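Local coordinates for histidine-rich glycoprotein (Oryctolagus cuniculus, PDB 4CCV), which serves as a plasma adapter that binds heparin, heme, plasminogen, thrombospondin and divalent metal ions, and is implicated in regulating coagulation, fibrinolysis and angiogenesis, at residues Arg39-Thr44 against Asp57-Asn62. Residues are numbered along the deposited sequence; the frame is centred on the assembly and turned at random.
Sequences RVERVT and DFSVRN. With NAG (2-acetamido-2-deoxy-beta-D-glucopyranose), chain B.
A classic beta bulge, in which Glu41 and Arg42 both face Asp57, marks the antiparallel pairing of 39-44 with 57-62. Asp57 O takes the Glu41 amide at 2.7 Å (N to O) and, weakly, that of Arg42, while Asp57 N bonds back to Arg42 O (2.9 Å). Beyond the bulge Val40 pairs with Phe58, and Ser59 N binds Arg39 O (2.8 Å). The two strands form a hairpin in the antiparallel sheet of the second cystatin domain, whose strand 73-84 flanks 57-62. With OG set between its own backbone N and carbonyl carbon (chi1 42°), Ser59 accepts from Arg39 N (3.0 Å) and donates to the anti lone pair of Glu41 OE2 (2.7 Å); the Glu41 chain is bent at chi2 (-91°), which places CD near Ser59 OG. Arg42 lies alongside Asp57 and grips it side-on: NE and NH2 each reach OD2 at 2.9 Å, with this one oxygen in the guanidinium plane although the carboxylate is turned 52° from it. Asp57 OD1 is salt-bridged to Arg78, and a water links OD2, weakly, to Thr44 OG1. Farther along 57-62, Arg61 touches the bound glutathione, and Asn62 ND2 is joined to C1 of N-acetylglucosamine (1.4 Å).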
ATOM      1  N   ARG A  39       6.102  -2.679  -5.434  1.00 31.61           N
ATOM      2  CA  ARG A  39       7.127  -3.028  -4.416  1.00 32.93           C
ATOM      3  C   ARG A  39       6.598  -2.572  -3.061  1.00 31.65           C
ATOM      4  O   ARG A  39       5.937  -1.511  -2.985  1.00 29.81           O
ATOM      5  CB  ARG A  39       8.439  -2.267  -4.597  1.00 35.18           C
ATOM      6  CG  ARG A  39       9.207  -2.595  -5.847  1.00 41.51           C
ATOM      7  CD  ARG A  39      10.522  -1.847  -5.993  1.00 45.37           C
ATOM      8  NE  ARG A  39      11.003  -2.110  -7.370  1.00 51.36           N
ATOM      9  CZ  ARG A  39      11.067  -1.201  -8.370  1.00 55.01           C
ATOM     10  NH1 ARG A  39      10.789   0.081  -8.168  1.00 53.83           N
ATOM     11  NH2 ARG A  39      11.489  -1.555  -9.586  1.00 60.19           N
ATOM     12  N   VAL A  40       6.910  -3.324  -2.007  1.00 31.35           N
ATOM     13  CA  VAL A  40       6.774  -2.828  -0.645  1.00 31.96           C
ATOM     14  C   VAL A  40       7.931  -1.886  -0.412  1.00 32.96           C
ATOM     15  O   VAL A  40       9.076  -2.299  -0.595  1.00 35.50           O
ATOM     16  CB  VAL A  40       6.767  -3.994   0.381  1.00 35.07           C
ATOM     17  CG1 VAL A  40       6.634  -3.456   1.795  1.00 33.83           C
ATOM     18  CG2 VAL A  40       5.580  -4.886   0.129  1.00 36.22           C
ATOM     19  N   GLU A  41       7.656  -0.622  -0.077  1.00 31.62           N
ATOM     20  CA  GLU A  41       8.684   0.417  -0.008  1.00 34.04           C
ATOM     21  C   GLU A  41       9.262   0.674   1.386  1.00 31.86           C
ATOM     22  O   GLU A  41      10.444   0.984   1.513  1.00 31.71           O
ATOM     23  CB  GLU A  41       8.094   1.747  -0.545  1.00 35.90           C
ATOM     24  CG  GLU A  41       7.398   1.596  -1.901  1.00 37.75           C
ATOM     25  CD  GLU A  41       8.305   1.830  -3.086  1.00 40.01           C
ATOM     26  OE1 GLU A  41       9.344   2.453  -2.850  1.00 46.70           O
ATOM     27  OE2 GLU A  41       7.966   1.462  -4.249  1.00 39.42           O
ATOM     28  N   ARG A  42       8.451   0.482   2.416  1.00 30.78           N
ATOM     29  CA  ARG A  42       8.792   0.831   3.786  1.00 30.52           C
ATOM     30  C   ARG A  42       7.759   0.231   4.733  1.00 29.68           C
ATOM     31  O   ARG A  42       6.566   0.169   4.422  1.00 30.23           O
ATOM     32  CB  ARG A  42       8.832   2.381   3.908  1.00 31.14           C
ATOM     33  CG  ARG A  42       9.197   2.839   5.304  1.00 32.11           C
ATOM     34  CD  ARG A  42       9.412   4.329   5.397  1.00 32.89           C
ATOM     35  NE  ARG A  42       8.186   5.049   5.103  1.00 31.10           N
ATOM     36  CZ  ARG A  42       8.026   6.349   5.241  1.00 31.95           C
ATOM     37  NH1 ARG A  42       9.015   7.130   5.654  1.00 33.31           N
ATOM     38  NH2 ARG A  42       6.839   6.856   4.948  1.00 33.11           N
ATOM     39  N   VAL A  43       8.192  -0.216   5.902  1.00 30.04           N
ATOM     40  CA  VAL A  43       7.274  -0.694   6.920  1.00 29.47           C
ATOM     41  C   VAL A  43       7.694  -0.080   8.249  1.00 29.85           C
ATOM     42  O   VAL A  43       8.861  -0.193   8.687  1.00 28.88           O
ATOM     43  CB  VAL A  43       7.302  -2.209   7.076  1.00 30.85           C
ATOM     44  CG1 VAL A  43       6.423  -2.697   8.239  1.00 30.86           C
ATOM     45  CG2 VAL A  43       6.961  -2.924   5.756  1.00 32.08           C
ATOM     46  N   THR A  44       6.742   0.607   8.847  1.00 28.10           N
ATOM     47  CA  THR A  44       6.915   1.294  10.132  1.00 29.13           C
ATOM     48  C   THR A  44       6.086   0.572  11.181  1.00 29.27           C
ATOM     49  O   THR A  44       4.990   0.121  10.871  1.00 30.50           O
ATOM     50  CB  THR A  44       6.326   2.714  10.034  1.00 30.75           C
ATOM     51  OG1 THR A  44       6.987   3.399   8.998  1.00 31.95           O
ATOM     52  CG2 THR A  44       6.538   3.484  11.320  1.00 32.42           C
ATOM     53  N   ASP A  57       3.922   0.717   3.469  1.00 24.76           N
ATOM     54  CA  ASP A  57       3.918   1.719   2.381  1.00 24.95           C
ATOM     55  C   ASP A  57       4.357   0.971   1.142  1.00 25.54           C
ATOM     56  O   ASP A  57       5.403   0.339   1.159  1.00 25.52           O
ATOM     57  CB  ASP A  57       4.909   2.874   2.609  1.00 26.19           C
ATOM     58  CG  ASP A  57       4.566   3.737   3.831  1.00 28.55           C
ATOM     59  OD1 ASP A  57       3.389   3.728   4.161  1.00 28.88           O
ATOM     60  OD2 ASP A  57       5.434   4.375   4.471  1.00 29.09           O
ATOM     61  N   PHE A  58       3.531   1.013   0.114  1.00 25.85           N
ATOM     62  CA  PHE A  58       3.743   0.207  -1.086  1.00 27.09           C
ATOM     63  C   PHE A  58       3.390   0.942  -2.363  1.00 26.77           C
ATOM     64  O   PHE A  58       2.558   1.867  -2.339  1.00 26.05           O
ATOM     65  CB  PHE A  58       3.090  -1.203  -0.987  1.00 26.25           C
ATOM     66  CG  PHE A  58       1.615  -1.229  -0.873  1.00 26.15           C
ATOM     67  CD1 PHE A  58       0.998  -1.120   0.365  1.00 26.83           C
ATOM     68  CD2 PHE A  58       0.822  -1.425  -1.980  1.00 26.77           C
ATOM     69  CE1 PHE A  58      -0.372  -1.223   0.477  1.00 26.97           C
ATOM     70  CE2 PHE A  58      -0.553  -1.488  -1.882  1.00 26.82           C
ATOM     71  CZ  PHE A  58      -1.148  -1.432  -0.629  1.00 29.06           C
ATOM     72  N   SER A  59       4.092   0.592  -3.464  1.00 28.58           N
ATOM     73  CA  SER A  59       3.796   1.151  -4.761  1.00 27.80           C
ATOM     74  C   SER A  59       2.839   0.215  -5.453  1.00 28.04           C
ATOM     75  O   SER A  59       2.822  -0.986  -5.156  1.00 28.36           O
ATOM     76  CB  SER A  59       5.056   1.355  -5.617  1.00 29.67           C
ATOM     77  OG  SER A  59       5.917   0.274  -5.493  1.00 30.26           O
ATOM     78  N   VAL A  60       2.029   0.794  -6.339  1.00 29.28           N
ATOM     79  CA  VAL A  60       1.078   0.077  -7.167  1.00 31.48           C
ATOM     80  C   VAL A  60       1.169   0.486  -8.646  1.00 31.21           C
ATOM     81  O   VAL A  60       1.653   1.557  -8.939  1.00 29.38           O
ATOM     82  CB  VAL A  60      -0.363   0.259  -6.638  1.00 32.29           C
ATOM     83  CG1 VAL A  60      -0.478  -0.373  -5.236  1.00 33.38           C
ATOM     84  CG2 VAL A  60      -0.831   1.738  -6.631  1.00 34.59           C
ATOM     85  N   ARG A  61       0.667  -0.365  -9.540  1.00 32.34           N
ATOM     86  CA  ARG A  61       0.537  -0.055 -10.955  1.00 35.34           C
ATOM     87  C   ARG A  61      -0.893  -0.277 -11.418  1.00 35.83           C
ATOM     88  O   ARG A  61      -1.569  -1.206 -10.993  1.00 33.75           O
ATOM     89  CB  ARG A  61       1.435  -0.970 -11.802  1.00 37.11           C
ATOM     90  CG  ARG A  61       2.917  -0.740 -11.612  1.00 40.90           C
ATOM     91  CD  ARG A  61       3.318   0.702 -11.912  1.00 42.29           C
ATOM     92  NE  ARG A  61       4.780   0.836 -11.992  1.00 49.38           N
ATOM     93  CZ  ARG A  61       5.436   1.651 -12.830  1.00 52.78           C
ATOM     94  NH1 ARG A  61       4.761   2.410 -13.688  1.00 51.69           N
ATOM     95  NH2 ARG A  61       6.775   1.681 -12.827  1.00 53.92           N
ATOM     96  N   ASN A  62      -1.325   0.586 -12.327  1.00 35.25           N
ATOM     97  CA  ASN A  62      -2.629   0.488 -12.952  1.00 36.08           C
ATOM     98  C   ASN A  62      -2.495  -0.385 -14.176  1.00 37.89           C
ATOM     99  O   ASN A  62      -2.107   0.111 -15.262  1.00 37.23           O
ATOM    100  CB  ASN A  62      -3.095   1.890 -13.369  1.00 35.05           C
ATOM    101  CG  ASN A  62      -4.479   1.889 -13.945  1.00 35.35           C
ATOM    102  OD1 ASN A  62      -4.960   0.871 -14.420  1.00 36.28           O
ATOM    103  ND2 ASN A  62      -5.131   3.039 -13.923  1.00 39.29           N
TER
HETATM  104  C1  NAG B   1      -6.467   3.158 -14.437  1.00 34.57           C
HETATM  105  C2  NAG B   1      -7.281   4.258 -13.806  1.00 39.00           C
HETATM  106  C3  NAG B   1      -8.646   4.215 -14.466  1.00 41.75           C
HETATM  107  C4  NAG B   1      -8.610   4.278 -15.971  1.00 44.73           C
HETATM  108  C5  NAG B   1      -7.680   3.236 -16.570  1.00 41.42           C
HETATM  109  C6  NAG B   1      -7.407   3.508 -18.078  1.00 41.89           C
HETATM  110  C7  NAG B   1      -7.230   4.966 -11.424  1.00 37.18           C
HETATM  111  C8  NAG B   1      -7.590   4.666  -9.970  1.00 38.24           C
HETATM  112  N2  NAG B   1      -7.532   4.088 -12.376  1.00 37.68           N
HETATM  113  O3  NAG B   1      -9.377   5.282 -13.973  1.00 40.59           O
HETATM  114  O4  NAG B   1      -9.900   3.922 -16.382  1.00 48.92           O
HETATM  115  O5  NAG B   1      -6.443   3.222 -15.862  1.00 37.32           O
HETATM  116  O6  NAG B   1      -6.942   4.862 -18.161  1.00 46.54           O
HETATM  117  O7  NAG B   1      -6.612   5.989 -11.639  1.00 39.41           O
HETATM  118  O   HOH W   1       5.832   2.793   6.738  1.00 31.81           O